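Local coordinates for polyprenyl synthetase (Nonlabens dokdonensis, PDB 6KD7), which probably acts as a magnesium-dependent prenyltransferase that builds geranylgeranyl pyrophosphate, at residues A[52-57]-A[305-310]; A[113-118]-A[128-133]; A[140-145]-A[165-170]; A[195-200]-A[296-301]; A[253-258]-A[272-277]. One frame throughout, in Å; residues are numbered along the deposited sequence.

Interaction 1: residues A[52-57]-A[305-310]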
# COMPACT_ATOMS: atom_id res chain seq x y z
N GLU A 52 -40.83 22.15 28.83
CA GLU A 52 -41.16 23.25 29.78
C GLU A 52 -42.24 24.18 29.20
O GLU A 52 -43.28 24.33 29.84
CB GLU A 52 -39.91 24.03 30.13
CG GLU A 52 -39.03 23.27 31.07
CD GLU A 52 -37.82 24.07 31.53
OE1 GLU A 52 -37.47 25.08 30.83
OE2 GLU A 52 -37.22 23.68 32.56
N MET A 53 -42.02 24.71 28.01
CA MET A 53 -42.97 25.58 27.31
C MET A 53 -44.38 24.99 27.30
O MET A 53 -45.30 25.78 27.10
CB MET A 53 -42.60 25.75 25.84
CG MET A 53 -41.42 26.66 25.63
SD MET A 53 -40.77 26.64 23.90
CE MET A 53 -42.00 25.67 23.03
N TYR A 54 -44.54 23.68 27.26
CA TYR A 54 -45.88 23.08 27.08
C TYR A 54 -46.39 22.54 28.43
O TYR A 54 -47.48 21.96 28.50
CB TYR A 54 -45.86 21.99 26.01
CG TYR A 54 -45.90 22.47 24.58
CD1 TYR A 54 -46.96 23.16 24.06
CD2 TYR A 54 -44.85 22.15 23.71
CE1 TYR A 54 -46.98 23.60 22.74
CE2 TYR A 54 -44.88 22.54 22.39
CZ TYR A 54 -45.93 23.26 21.89
OH TYR A 54 -45.90 23.62 20.57
N GLY A 55 -45.61 22.69 29.48
CA GLY A 55 -46.13 22.48 30.83
C GLY A 55 -45.41 21.40 31.57
O GLY A 55 -45.67 21.30 32.76
N ALA A 56 -44.55 20.59 30.94
CA ALA A 56 -43.91 19.48 31.68
C ALA A 56 -42.65 20.02 32.34
O ALA A 56 -42.33 21.17 32.08
CB ALA A 56 -43.64 18.33 30.76
N THR A 57 -41.95 19.20 33.10
CA THR A 57 -40.59 19.53 33.59
C THR A 57 -39.49 19.03 32.64
O THR A 57 -39.69 18.02 31.91
CB THR A 57 -40.39 18.95 34.99
OG1 THR A 57 -40.59 17.54 34.97
CG2 THR A 57 -41.38 19.56 35.96
N LEU A 305 -47.43 28.99 17.85
CA LEU A 305 -47.40 27.88 18.83
C LEU A 305 -48.37 28.17 19.98
O LEU A 305 -48.57 29.34 20.31
CB LEU A 305 -45.97 27.73 19.35
CG LEU A 305 -44.97 27.21 18.32
CD1 LEU A 305 -43.56 27.30 18.87
CD2 LEU A 305 -45.30 25.78 17.94
N SER A 306 -48.91 27.12 20.58
CA SER A 306 -49.79 27.24 21.76
C SER A 306 -48.92 27.28 23.02
O SER A 306 -48.90 26.30 23.75
CB SER A 306 -50.78 26.12 21.79
OG SER A 306 -51.69 26.30 22.85
N ILE A 307 -48.20 28.38 23.21
CA ILE A 307 -47.30 28.59 24.37
C ILE A 307 -47.48 30.03 24.87
O ILE A 307 -48.02 30.84 24.13
CB ILE A 307 -45.83 28.29 24.01
CG1 ILE A 307 -45.31 29.23 22.92
CG2 ILE A 307 -45.63 26.84 23.63
CD1 ILE A 307 -43.90 28.95 22.51
N ALA A 308 -47.06 30.31 26.10
CA ALA A 308 -47.18 31.65 26.70
C ALA A 308 -46.29 32.65 25.95
O ALA A 308 -45.22 32.26 25.52
CB ALA A 308 -46.78 31.57 28.15
N PRO A 309 -46.69 33.93 25.79
CA PRO A 309 -45.86 34.92 25.11
C PRO A 309 -44.42 35.04 25.63
O PRO A 309 -43.57 35.32 24.79
CB PRO A 309 -46.62 36.23 25.31
CG PRO A 309 -48.07 35.76 25.37
CD PRO A 309 -47.98 34.50 26.20
N GLU A 310 -44.19 34.83 26.93
CA GLU A 310 -42.82 34.73 27.48
C GLU A 310 -42.10 33.69 26.60
O GLU A 310 -41.11 34.06 25.92
CB GLU A 310 -42.79 34.45 29.00
CG GLU A 310 -42.83 32.98 29.46
CD GLU A 310 -42.37 32.70 30.89
OE1 GLU A 310 -42.82 31.68 31.49
OE2 GLU A 310 -41.53 33.47 31.41
O HOH W 1 -45.43 28.50 27.53
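Tyr54 and Met53 meet Ile307 where the C-terminal end of helix 42-54 faces the linker into helix 309-322, within the all-helical fold of the polyprenyl synthetases. Helix 42-54 finishes in a Schellman motif, with Gly55 at positive phi, while the partner segment makes an inverse gamma turn centred on Ser306 and then reaches Ala308, the N-cap of the next helix. The Ile307 side chain is splayed between the two residues. Its CG2 sits over one face of the Tyr54 ring, 4.0 Å from the ring centroid and displaced toward the rim near CE1, a CH-pi contact. The other branch takes CG1 into the position between backbone N and carbonyl carbon (chi1 62°), and its CD1 lies 3.8 Å from Met53 CE. Leu305 crosses the tyrosine at about a right angle and brings CD2 to 3.5 Å from Tyr54 OH. That hydroxyl is hydrogen-bonded to Glu190 of helix 188-215, whose carboxylate also takes the backbone N of Ser306, so one acid ties both segments to a third helix. Polar linkage between the two backbones is indirect: a water donates to Met53 O at 2.8 Å and accepts from Ala308 N, also at 2.8 Å.

Interaction 2: residues A[113-118]-A[128-133]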
# COMPACT_ATOMS: atom_id res chain seq x y z
N MET A 113 -28.97 1.93 22.75
CA MET A 113 -29.03 2.60 24.08
C MET A 113 -30.00 3.79 24.00
O MET A 113 -30.75 4.04 24.99
CB MET A 113 -27.64 3.07 24.49
CG MET A 113 -26.71 1.93 24.79
SD MET A 113 -24.98 2.50 24.89
CE MET A 113 -24.99 3.25 26.51
N ALA A 114 -30.01 4.50 22.88
CA ALA A 114 -30.94 5.62 22.69
C ALA A 114 -32.36 5.08 22.83
O ALA A 114 -33.16 5.68 23.57
CB ALA A 114 -30.73 6.27 21.36
N TYR A 115 -32.70 4.04 22.07
CA TYR A 115 -34.07 3.46 22.09
C TYR A 115 -34.42 3.10 23.53
O TYR A 115 -35.53 3.35 23.93
CB TYR A 115 -34.18 2.24 21.18
CG TYR A 115 -34.43 2.56 19.74
CD1 TYR A 115 -35.71 2.84 19.32
CD2 TYR A 115 -33.43 2.47 18.78
CE1 TYR A 115 -35.99 3.14 18.00
CE2 TYR A 115 -33.71 2.73 17.45
CZ TYR A 115 -35.00 3.05 17.05
OH TYR A 115 -35.36 3.32 15.78
N ARG A 116 -33.49 2.53 24.27
CA ARG A 116 -33.76 2.06 25.64
C ARG A 116 -34.10 3.21 26.59
O ARG A 116 -34.72 2.93 27.61
CB ARG A 116 -32.59 1.22 26.14
CG ARG A 116 -32.20 0.12 25.16
CD ARG A 116 -31.99 -1.17 25.88
NE ARG A 116 -30.98 -1.14 26.91
CZ ARG A 116 -30.97 -1.98 27.92
NH1 ARG A 116 -30.01 -1.92 28.83
NH2 ARG A 116 -31.92 -2.87 28.04
N LEU A 117 -33.66 4.42 26.29
CA LEU A 117 -33.89 5.57 27.18
C LEU A 117 -35.37 5.99 27.13
O LEU A 117 -35.76 6.82 27.96
CB LEU A 117 -32.91 6.70 26.79
CG LEU A 117 -31.49 6.53 27.38
CD1 LEU A 117 -30.45 7.22 26.53
CD2 LEU A 117 -31.39 7.04 28.81
N PHE A 118 -36.17 5.48 26.19
CA PHE A 118 -37.62 5.74 26.14
C PHE A 118 -38.37 4.85 27.16
O PHE A 118 -39.53 5.12 27.40
CB PHE A 118 -38.17 5.54 24.73
CG PHE A 118 -37.58 6.47 23.73
CD1 PHE A 118 -37.34 7.78 24.04
CD2 PHE A 118 -37.27 6.04 22.45
CE1 PHE A 118 -36.79 8.66 23.12
CE2 PHE A 118 -36.69 6.91 21.54
CZ PHE A 118 -36.45 8.22 21.87
N GLN A 128 -45.35 6.96 21.01
CA GLN A 128 -45.31 8.15 20.13
C GLN A 128 -43.83 8.55 19.90
O GLN A 128 -43.51 9.03 18.80
CB GLN A 128 -46.13 9.26 20.81
CG GLN A 128 -47.64 9.16 20.59
CD GLN A 128 -48.28 10.38 21.22
OE1 GLN A 128 -48.42 10.48 22.43
NE2 GLN A 128 -48.49 11.40 20.41
N LEU A 129 -43.04 8.46 20.96
CA LEU A 129 -41.59 8.80 20.99
C LEU A 129 -40.89 7.87 19.98
O LEU A 129 -40.23 8.41 19.06
CB LEU A 129 -41.07 8.63 22.42
CG LEU A 129 -41.48 9.72 23.41
CD1 LEU A 129 -40.94 9.42 24.79
CD2 LEU A 129 -41.05 11.13 22.95
N ASN A 130 -41.11 6.55 20.11
CA ASN A 130 -40.44 5.54 19.25
C ASN A 130 -40.79 5.84 17.81
O ASN A 130 -39.91 5.87 16.95
CB ASN A 130 -40.79 4.10 19.57
CG ASN A 130 -39.91 3.59 20.66
OD1 ASN A 130 -40.22 3.77 21.85
ND2 ASN A 130 -38.82 2.94 20.28
N LYS A 131 -42.06 6.11 17.55
CA LYS A 131 -42.52 6.33 16.16
C LYS A 131 -41.87 7.56 15.51
O LYS A 131 -41.36 7.40 14.42
CB LYS A 131 -44.04 6.47 16.16
CG LYS A 131 -44.69 6.33 14.79
CD LYS A 131 -46.10 5.82 14.89
CE LYS A 131 -46.76 5.67 13.54
NZ LYS A 131 -46.58 6.87 12.71
N VAL A 132 -41.81 8.71 16.18
CA VAL A 132 -41.25 9.90 15.49
C VAL A 132 -39.70 9.75 15.45
O VAL A 132 -39.09 10.16 14.44
CB VAL A 132 -41.69 11.24 16.12
CG1 VAL A 132 -41.17 11.37 17.54
CG2 VAL A 132 -41.23 12.40 15.25
N PHE A 133 -39.13 9.10 16.45
CA PHE A 133 -37.67 8.87 16.58
C PHE A 133 -37.18 8.00 15.40
O PHE A 133 -36.26 8.42 14.69
CB PHE A 133 -37.33 8.22 17.91
CG PHE A 133 -35.86 7.96 18.12
CD1 PHE A 133 -34.97 9.00 18.37
CD2 PHE A 133 -35.38 6.66 18.10
CE1 PHE A 133 -33.64 8.73 18.63
CE2 PHE A 133 -34.02 6.41 18.26
CZ PHE A 133 -33.17 7.44 18.56
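The Tyr115 ring has the edge of Phe133 over one face, with Phe133 CE2 above its centre, and the amide of Asn130 at its own edge. Phe133 in turn offers a face to the edge of Phe118, whose CE2 is 3.7 Å from Phe133 CG. Both aromatic pairs are T-shaped, with planes at 90° for Tyr115 and Phe133 and at 79° for Phe118 and Phe133, and the three rings form an aromatic cluster. Phe118 is itself sandwiched: Ala114 O lies above the centre of one face, and Leu129 CB covers the opposite face in a CH-pi contact 4.3 Å from the centroid. With chi1 at -180°, Phe133 CG stands anti to its backbone N; farther out, CZ lies 3.9 Å from Ala114 CB. Tyr115 OH is hydrogen-bonded to Ser134. An alanine in place of Tyr115 would probably leave the edge of Phe133 without the face it packs on and Ser134 without its hydroxyl partner. The contact joins consecutive helices 100-116 and 123-150 at the interface with a second subunit: Tyr115 stacks on Tyr115 of that subunit, Phe133 meets Phe71 of helix 58-82 edge-to-face, and Met179 of helix 158-183 lies against Phe118 and Leu129.

Interaction 3: residues A[140-145]-A[165-170]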
# COMPACT_ATOMS: atom_id res chain seq x y z
N VAL A 140 -32.64 10.44 8.42
CA VAL A 140 -31.23 10.87 8.55
C VAL A 140 -30.40 9.91 7.66
O VAL A 140 -29.54 10.41 6.93
CB VAL A 140 -30.81 10.92 10.03
CG1 VAL A 140 -29.29 11.03 10.23
CG2 VAL A 140 -31.50 12.09 10.73
N CYS A 141 -30.66 8.60 7.67
CA CYS A 141 -29.94 7.63 6.78
C CYS A 141 -30.15 8.03 5.30
O CYS A 141 -29.16 8.07 4.52
CB CYS A 141 -30.36 6.19 7.03
SG CYS A 141 -29.92 5.60 8.67
N GLU A 142 -31.37 8.38 4.92
CA GLU A 142 -31.68 8.74 3.53
C GLU A 142 -30.93 10.02 3.19
O GLU A 142 -30.41 10.12 2.08
CB GLU A 142 -33.17 8.92 3.30
CG GLU A 142 -33.94 7.63 3.50
CD GLU A 142 -35.45 7.73 3.29
OE1 GLU A 142 -35.90 8.86 3.01
OE2 GLU A 142 -36.15 6.68 3.41
N GLY A 143 -30.92 10.99 4.09
CA GLY A 143 -30.21 12.24 3.80
C GLY A 143 -28.72 12.00 3.55
O GLY A 143 -28.17 12.66 2.67
N GLN A 144 -28.11 11.11 4.33
CA GLN A 144 -26.69 10.72 4.21
C GLN A 144 -26.50 10.14 2.82
O GLN A 144 -25.53 10.57 2.12
CB GLN A 144 -26.26 9.67 5.23
CG GLN A 144 -26.01 10.21 6.63
CD GLN A 144 -24.89 11.22 6.68
OE1 GLN A 144 -24.07 11.34 5.74
NE2 GLN A 144 -24.85 11.98 7.79
N GLN A 145 -27.39 9.24 2.41
CA GLN A 145 -27.20 8.58 1.10
C GLN A 145 -27.34 9.59 -0.02
O GLN A 145 -26.58 9.49 -0.97
CB GLN A 145 -28.19 7.45 0.85
CG GLN A 145 -27.90 6.69 -0.44
CD GLN A 145 -26.52 6.08 -0.48
OE1 GLN A 145 -26.07 5.45 0.49
NE2 GLN A 145 -25.83 6.34 -1.57
N ILE A 165 -30.47 18.33 2.85
CA ILE A 165 -30.11 18.91 4.17
C ILE A 165 -31.30 18.87 5.14
O ILE A 165 -31.08 18.72 6.38
CB ILE A 165 -29.49 20.31 4.07
CG1 ILE A 165 -30.43 21.33 3.45
CG2 ILE A 165 -28.13 20.22 3.38
CD1 ILE A 165 -29.97 22.75 3.72
N LYS A 166 -32.52 18.85 4.63
CA LYS A 166 -33.68 18.72 5.53
C LYS A 166 -33.60 17.36 6.21
O LYS A 166 -33.64 17.32 7.48
CB LYS A 166 -35.00 18.87 4.76
CG LYS A 166 -36.23 18.69 5.65
CD LYS A 166 -37.52 18.84 4.89
CE LYS A 166 -38.45 17.67 5.08
NZ LYS A 166 -39.43 17.68 3.98
N LEU A 167 -33.48 16.30 5.41
CA LEU A 167 -33.38 14.90 5.94
C LEU A 167 -32.12 14.74 6.79
O LEU A 167 -32.17 14.09 7.85
CB LEU A 167 -33.40 13.92 4.76
CG LEU A 167 -34.71 13.89 3.97
CD1 LEU A 167 -34.60 13.09 2.70
CD2 LEU A 167 -35.81 13.29 4.82
N LYS A 168 -31.00 15.28 6.36
CA LYS A 168 -29.71 14.94 7.00
C LYS A 168 -29.52 15.73 8.30
O LYS A 168 -28.84 15.20 9.19
CB LYS A 168 -28.55 15.24 6.04
CG LYS A 168 -27.21 14.63 6.42
CD LYS A 168 -26.08 15.41 5.80
CE LYS A 168 -25.04 14.54 5.14
NZ LYS A 168 -23.65 14.94 5.51
N THR A 169 -29.98 16.98 8.33
CA THR A 169 -29.69 17.84 9.51
C THR A 169 -30.91 18.49 10.16
O THR A 169 -30.76 18.92 11.27
CB THR A 169 -28.72 18.96 9.10
OG1 THR A 169 -29.46 19.87 8.31
CG2 THR A 169 -27.54 18.48 8.29
N SER A 170 -32.05 18.58 9.50
CA SER A 170 -33.20 19.34 10.07
C SER A 170 -34.27 18.46 10.72
O SER A 170 -34.76 18.85 11.75
CB SER A 170 -33.79 20.21 9.02
OG SER A 170 -32.83 21.10 8.52
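Gly143 lets Leu167 and Lys168 come close, in a crossing of two core helices of the polyprenyl synthetase fold. The local axes of 140-145 and 165-170 approach to 6.9 Å at a crossing angle of -123°, and the CA atoms of Gly143 and Lys168 are 4.2 Å apart. A beta carbon at Gly143 would clash with the backbone of Leu167 and Lys168; instead Leu167 CB rests 3.7 Å from Gly143 CA. Lys168 leaves its helix with CG anti to the backbone N (chi1 -166°), and the bend at chi3 sets CE beside Gln144 OE1, 3.4 Å away, a contact with the aliphatic chain. Gln144, itself bent at chi2 (-62°), crosses the lysine at about a right angle. The ammonium pairs with Asp147 in a salt bridge one turn farther along helix 123-150, and a magnesium ion lies about 4 Å from the lysine side chain, placing this crossing beside the metal site. On the other flank Glu142 is hydrogen-bonded to Tyr28 of the second subunit. Helix 158-183 widens into a pi-type turn at 166-170, while Thr169 OG1 bonds Ile165 O. Across the crossing, Val140 CA makes a CA-H...O contact with Leu167 O at 3.4 Å.

Interaction 4: residues A[195-200]-A[296-301]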
# COMPACT_ATOMS: atom_id res chain seq x y z
N TYR A 195 -42.70 20.79 15.42
CA TYR A 195 -41.84 20.06 14.46
C TYR A 195 -41.46 20.98 13.32
O TYR A 195 -40.28 21.12 13.03
CB TYR A 195 -42.51 18.80 13.90
CG TYR A 195 -41.67 17.99 12.95
CD1 TYR A 195 -40.84 16.98 13.40
CD2 TYR A 195 -41.77 18.18 11.58
CE1 TYR A 195 -40.11 16.18 12.53
CE2 TYR A 195 -41.04 17.40 10.70
CZ TYR A 195 -40.17 16.43 11.17
OH TYR A 195 -39.46 15.66 10.30
N ASP A 196 -42.45 21.61 12.71
CA ASP A 196 -42.28 22.52 11.56
C ASP A 196 -41.33 23.67 11.91
O ASP A 196 -40.53 24.08 11.04
CB ASP A 196 -43.62 23.07 11.10
CG ASP A 196 -44.51 22.04 10.43
OD1 ASP A 196 -44.05 20.88 10.21
OD2 ASP A 196 -45.66 22.41 10.09
N TYR A 197 -41.48 24.25 13.09
CA TYR A 197 -40.55 25.28 13.58
C TYR A 197 -39.13 24.69 13.46
O TYR A 197 -38.24 25.37 12.92
CB TYR A 197 -40.88 25.68 15.02
CG TYR A 197 -39.75 26.32 15.78
CD1 TYR A 197 -39.14 27.48 15.34
CD2 TYR A 197 -39.29 25.75 16.94
CE1 TYR A 197 -38.11 28.08 16.06
CE2 TYR A 197 -38.24 26.31 17.64
CZ TYR A 197 -37.63 27.46 17.18
OH TYR A 197 -36.59 27.97 17.88
N GLY A 198 -38.91 23.53 14.07
CA GLY A 198 -37.62 22.80 14.06
C GLY A 198 -37.10 22.61 12.62
O GLY A 198 -35.95 22.88 12.38
N ILE A 199 -37.95 22.27 11.67
CA ILE A 199 -37.52 22.13 10.26
C ILE A 199 -36.96 23.47 9.79
O ILE A 199 -35.86 23.47 9.24
CB ILE A 199 -38.64 21.58 9.38
CG1 ILE A 199 -39.01 20.15 9.78
CG2 ILE A 199 -38.27 21.65 7.91
CD1 ILE A 199 -37.89 19.14 9.66
N ASN A 200 -37.68 24.57 9.97
CA ASN A 200 -37.25 25.88 9.41
C ASN A 200 -35.99 26.30 10.17
O ASN A 200 -35.03 26.78 9.57
CB ASN A 200 -38.37 26.92 9.47
CG ASN A 200 -39.44 26.71 8.42
OD1 ASN A 200 -40.67 26.71 8.69
ND2 ASN A 200 -38.98 26.60 7.20
N GLN A 296 -36.99 33.78 9.32
CA GLN A 296 -38.29 34.48 9.42
C GLN A 296 -39.40 33.44 9.47
O GLN A 296 -40.26 33.55 10.34
CB GLN A 296 -38.46 35.47 8.27
CG GLN A 296 -37.60 36.72 8.41
CD GLN A 296 -37.68 37.37 9.77
OE1 GLN A 296 -38.75 37.51 10.34
NE2 GLN A 296 -36.54 37.79 10.29
N LYS A 297 -39.31 32.40 8.64
CA LYS A 297 -40.34 31.34 8.61
C LYS A 297 -40.41 30.71 10.01
O LYS A 297 -41.51 30.46 10.47
CB LYS A 297 -39.96 30.27 7.58
CG LYS A 297 -40.05 30.71 6.13
CD LYS A 297 -39.98 29.54 5.18
CE LYS A 297 -40.24 29.91 3.74
NZ LYS A 297 -40.74 28.75 2.97
N ALA A 298 -39.26 30.49 10.63
CA ALA A 298 -39.19 29.91 11.99
C ALA A 298 -39.83 30.85 13.00
O ALA A 298 -40.52 30.37 13.89
CB ALA A 298 -37.76 29.62 12.34
N LEU A 299 -39.58 32.16 12.87
CA LEU A 299 -40.16 33.16 13.81
C LEU A 299 -41.69 33.18 13.69
O LEU A 299 -42.33 33.18 14.72
CB LEU A 299 -39.55 34.53 13.50
CG LEU A 299 -38.07 34.68 13.82
CD1 LEU A 299 -37.68 36.14 13.92
CD2 LEU A 299 -37.70 33.95 15.09
N LYS A 300 -42.22 33.16 12.48
CA LYS A 300 -43.69 33.03 12.24
C LYS A 300 -44.21 31.73 12.83
O LYS A 300 -45.32 31.78 13.44
CB LYS A 300 -44.08 33.20 10.77
CG LYS A 300 -43.81 34.62 10.30
CD LYS A 300 -44.25 35.00 8.92
CE LYS A 300 -43.54 36.27 8.47
NZ LYS A 300 -44.23 36.91 7.32
N ASN A 301 -43.48 30.63 12.70
CA ASN A 301 -43.94 29.37 13.34
C ASN A 301 -44.06 29.62 14.85
O ASN A 301 -44.99 29.08 15.49
CB ASN A 301 -43.01 28.15 13.13
CG ASN A 301 -42.74 27.75 11.68
OD1 ASN A 301 -43.60 27.79 10.80
ND2 ASN A 301 -41.54 27.31 11.43
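Asn301 ND2 donates to Asn200 OD1 at 2.9 Å, a nearly straight bond with an angle of 170° at the hydrogen. The donor lies in the plane of the acceptor carbonyl and on one of its lone pairs, and the two amides are nearly coplanar although the side chains cross at about a right angle. This bond links nearly antiparallel helices, 188-215 and 283-303, whose local axes are 8.4 Å apart. Asn301 ND2 also lies 3.1 Å from Tyr197 CA, tucked against the backbone of the facing helix. The aliphatic part of Lys297 flanks the Asn200 amide, with Lys297 CB 3.7 Å from Asn200 CG. The small side chain of Ala298 is consistent with the close approach here, its CB 3.9 Å from Tyr197 CD1. The tyrosine has CG anti to its backbone N (chi1 159°), and the ring passes beside Ala298, with CD1 3.5 Å from Ala298 O. Beyond the pair, Tyr197 OH is hydrogen-bonded to Ser319 of helix 309-322, and Leu315 and Phe318 of that helix pack on the ring. The chemistry is thus mixed: a directional amide bond would favour one rotation of each amide, while Tyr197 and Ala298 supply apolar packing alongside it.

Interaction 5: residues A[253-258]-A[272-277]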
# COMPACT_ATOMS: atom_id res chain seq x y z
N GLU A 253 -14.90 24.59 -13.23
CA GLU A 253 -13.53 24.12 -13.54
C GLU A 253 -12.76 24.05 -12.24
O GLU A 253 -12.07 23.03 -12.02
CB GLU A 253 -12.88 24.98 -14.64
CG GLU A 253 -13.28 24.52 -16.05
CD GLU A 253 -13.04 25.54 -17.14
OE1 GLU A 253 -13.42 25.27 -18.32
OE2 GLU A 253 -12.46 26.62 -16.83
N TRP A 254 -12.94 25.01 -11.34
CA TRP A 254 -12.29 24.89 -10.01
C TRP A 254 -12.80 23.63 -9.31
O TRP A 254 -12.02 22.95 -8.66
CB TRP A 254 -12.56 26.14 -9.17
CG TRP A 254 -11.63 27.26 -9.49
CD1 TRP A 254 -11.94 28.41 -10.15
CD2 TRP A 254 -10.22 27.33 -9.20
NE1 TRP A 254 -10.83 29.21 -10.26
CE2 TRP A 254 -9.75 28.56 -9.70
CE3 TRP A 254 -9.30 26.46 -8.60
CZ2 TRP A 254 -8.43 28.97 -9.57
CZ3 TRP A 254 -7.98 26.85 -8.48
CH2 TRP A 254 -7.55 28.10 -8.96
N PHE A 255 -14.09 23.31 -9.47
CA PHE A 255 -14.76 22.21 -8.72
C PHE A 255 -14.42 20.87 -9.39
O PHE A 255 -14.86 19.85 -8.86
CB PHE A 255 -16.26 22.46 -8.57
CG PHE A 255 -16.61 23.11 -7.25
CD1 PHE A 255 -16.08 24.35 -6.90
CD2 PHE A 255 -17.40 22.45 -6.31
CE1 PHE A 255 -16.35 24.92 -5.66
CE2 PHE A 255 -17.66 23.01 -5.07
CZ PHE A 255 -17.13 24.24 -4.73
N ALA A 256 -13.67 20.90 -10.50
CA ALA A 256 -13.18 19.67 -11.18
C ALA A 256 -11.80 19.27 -10.64
O ALA A 256 -11.42 18.12 -10.89
CB ALA A 256 -13.14 19.89 -12.68
N LEU A 257 -11.07 20.15 -9.95
CA LEU A 257 -9.75 19.77 -9.39
C LEU A 257 -9.94 19.07 -8.05
O LEU A 257 -10.52 19.68 -7.14
CB LEU A 257 -8.86 21.00 -9.22
CG LEU A 257 -8.71 21.87 -10.46
CD1 LEU A 257 -7.79 23.01 -10.16
CD2 LEU A 257 -8.19 21.05 -11.65
N HIS A 258 -9.51 17.81 -7.95
CA HIS A 258 -9.36 17.06 -6.67
C HIS A 258 -8.23 17.70 -5.90
O HIS A 258 -7.25 18.16 -6.53
CB HIS A 258 -9.08 15.55 -6.82
CG HIS A 258 -9.43 14.72 -5.61
ND1 HIS A 258 -8.62 14.63 -4.51
CD2 HIS A 258 -10.50 13.94 -5.35
CE1 HIS A 258 -9.16 13.81 -3.64
NE2 HIS A 258 -10.31 13.40 -4.12
N GLU A 272 -9.36 30.99 -2.01
CA GLU A 272 -9.46 32.47 -2.15
C GLU A 272 -10.21 32.79 -3.43
O GLU A 272 -11.15 33.61 -3.40
CB GLU A 272 -8.10 33.17 -2.02
CG GLU A 272 -7.55 33.13 -0.60
CD GLU A 272 -8.58 33.32 0.54
OE1 GLU A 272 -9.48 34.23 0.43
OE2 GLU A 272 -8.52 32.54 1.53
N THR A 273 -9.91 32.10 -4.52
CA THR A 273 -10.51 32.43 -5.83
C THR A 273 -11.99 32.06 -5.83
O THR A 273 -12.83 32.88 -6.33
CB THR A 273 -9.79 31.72 -6.98
OG1 THR A 273 -8.39 31.91 -6.82
CG2 THR A 273 -10.28 32.23 -8.31
N VAL A 274 -12.31 30.86 -5.33
CA VAL A 274 -13.74 30.43 -5.30
C VAL A 274 -14.52 31.36 -4.35
O VAL A 274 -15.61 31.79 -4.72
CB VAL A 274 -13.88 28.95 -4.92
CG1 VAL A 274 -15.33 28.58 -4.66
CG2 VAL A 274 -13.28 28.08 -6.01
N LYS A 275 -13.97 31.68 -3.18
CA LYS A 275 -14.62 32.66 -2.25
C LYS A 275 -14.95 33.93 -3.03
O LYS A 275 -16.14 34.37 -3.02
CB LYS A 275 -13.78 32.89 -1.00
CG LYS A 275 -13.89 31.74 -0.00
CD LYS A 275 -12.86 31.74 1.09
CE LYS A 275 -12.93 33.00 1.92
NZ LYS A 275 -12.36 32.74 3.26
N VAL A 276 -14.01 34.43 -3.83
CA VAL A 276 -14.27 35.69 -4.59
C VAL A 276 -15.39 35.45 -5.59
O VAL A 276 -16.26 36.34 -5.71
CB VAL A 276 -12.99 36.24 -5.26
CG1 VAL A 276 -13.32 37.40 -6.19
CG2 VAL A 276 -11.95 36.63 -4.21
N PHE A 277 -15.42 34.31 -6.28
CA PHE A 277 -16.53 34.00 -7.22
C PHE A 277 -17.87 33.92 -6.48
O PHE A 277 -18.90 34.33 -7.00
CB PHE A 277 -16.29 32.69 -7.98
CG PHE A 277 -15.34 32.83 -9.14
CD1 PHE A 277 -15.59 33.76 -10.14
CD2 PHE A 277 -14.19 32.06 -9.22
CE1 PHE A 277 -14.70 33.91 -11.20
CE2 PHE A 277 -13.30 32.21 -10.28
CZ PHE A 277 -13.56 33.12 -11.26
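Trp254 and Phe255 pack on Thr273, Val274 and Phe277 in a largely apolar surface contact between the end of helix 248-254, with the turn that follows it, and helix 264-281, far from the centre of the chain. Trp254 carries most of it. Thr273 crosses the indole at about a right angle and sets CB over one face toward the rim, while its CG2 comes to 3.6 Å from Trp254 NE1. Val274 slides past the tryptophan in the opposite direction, with CG2 3.8 Å from Trp254 CB. Its other methyl, CG1, is anti to the backbone N (chi1 170°) and meets the edge of the Phe255 ring in plane, 3.9 Å from CE1. One turn farther along the helix, Phe277 also crosses the indole at about a right angle, and its CE2 reaches 4.0 Å from Trp254 CD1. The polar ends are held within their own helices: Trp254 NE1 bonds the carboxylate of Glu250, and Thr273 OG1 bonds Glu269 O. An alanine in place of Trp254 would probably open a gap beside Thr273 and Phe277 and leave the Glu250 carboxylate without its indole partner. Phe255 stacks on Tyr238, and Phe221 of the third subunit meets Trp254 edge-to-face, so the contact extends into an interface between subunits. From Trp254 to Leu257 the chain makes a type I beta turn, with Leu257 N bonded to Trp254 O at 3.2 Å. The arrangement resembles a helical hairpin, in which a short helix ends in a turn and the chain comes back through helix 264-281 to pack on it.

In the fold
From the N terminus, helix 42-54 opens interaction 1, which closes only at 305-310 and so encloses all the others. Inside that loop, interaction 2 makes a short closure between helices 100-116 and 123-150. Interaction 3 follows in series, using the same helix 123-150 against helix 158-183, and both adjoin the second subunit. Interaction 4 then joins helix 188-215 to helix 283-303, with interaction 5 nested inside it as a local closure about 34 Å away between centres. No loops cross. Interactions 3 and 4 touch through Ile199, which packs on Lys166 and Ser170, whereas interactions 1 and 5 lie on opposite sides of the chain's centre.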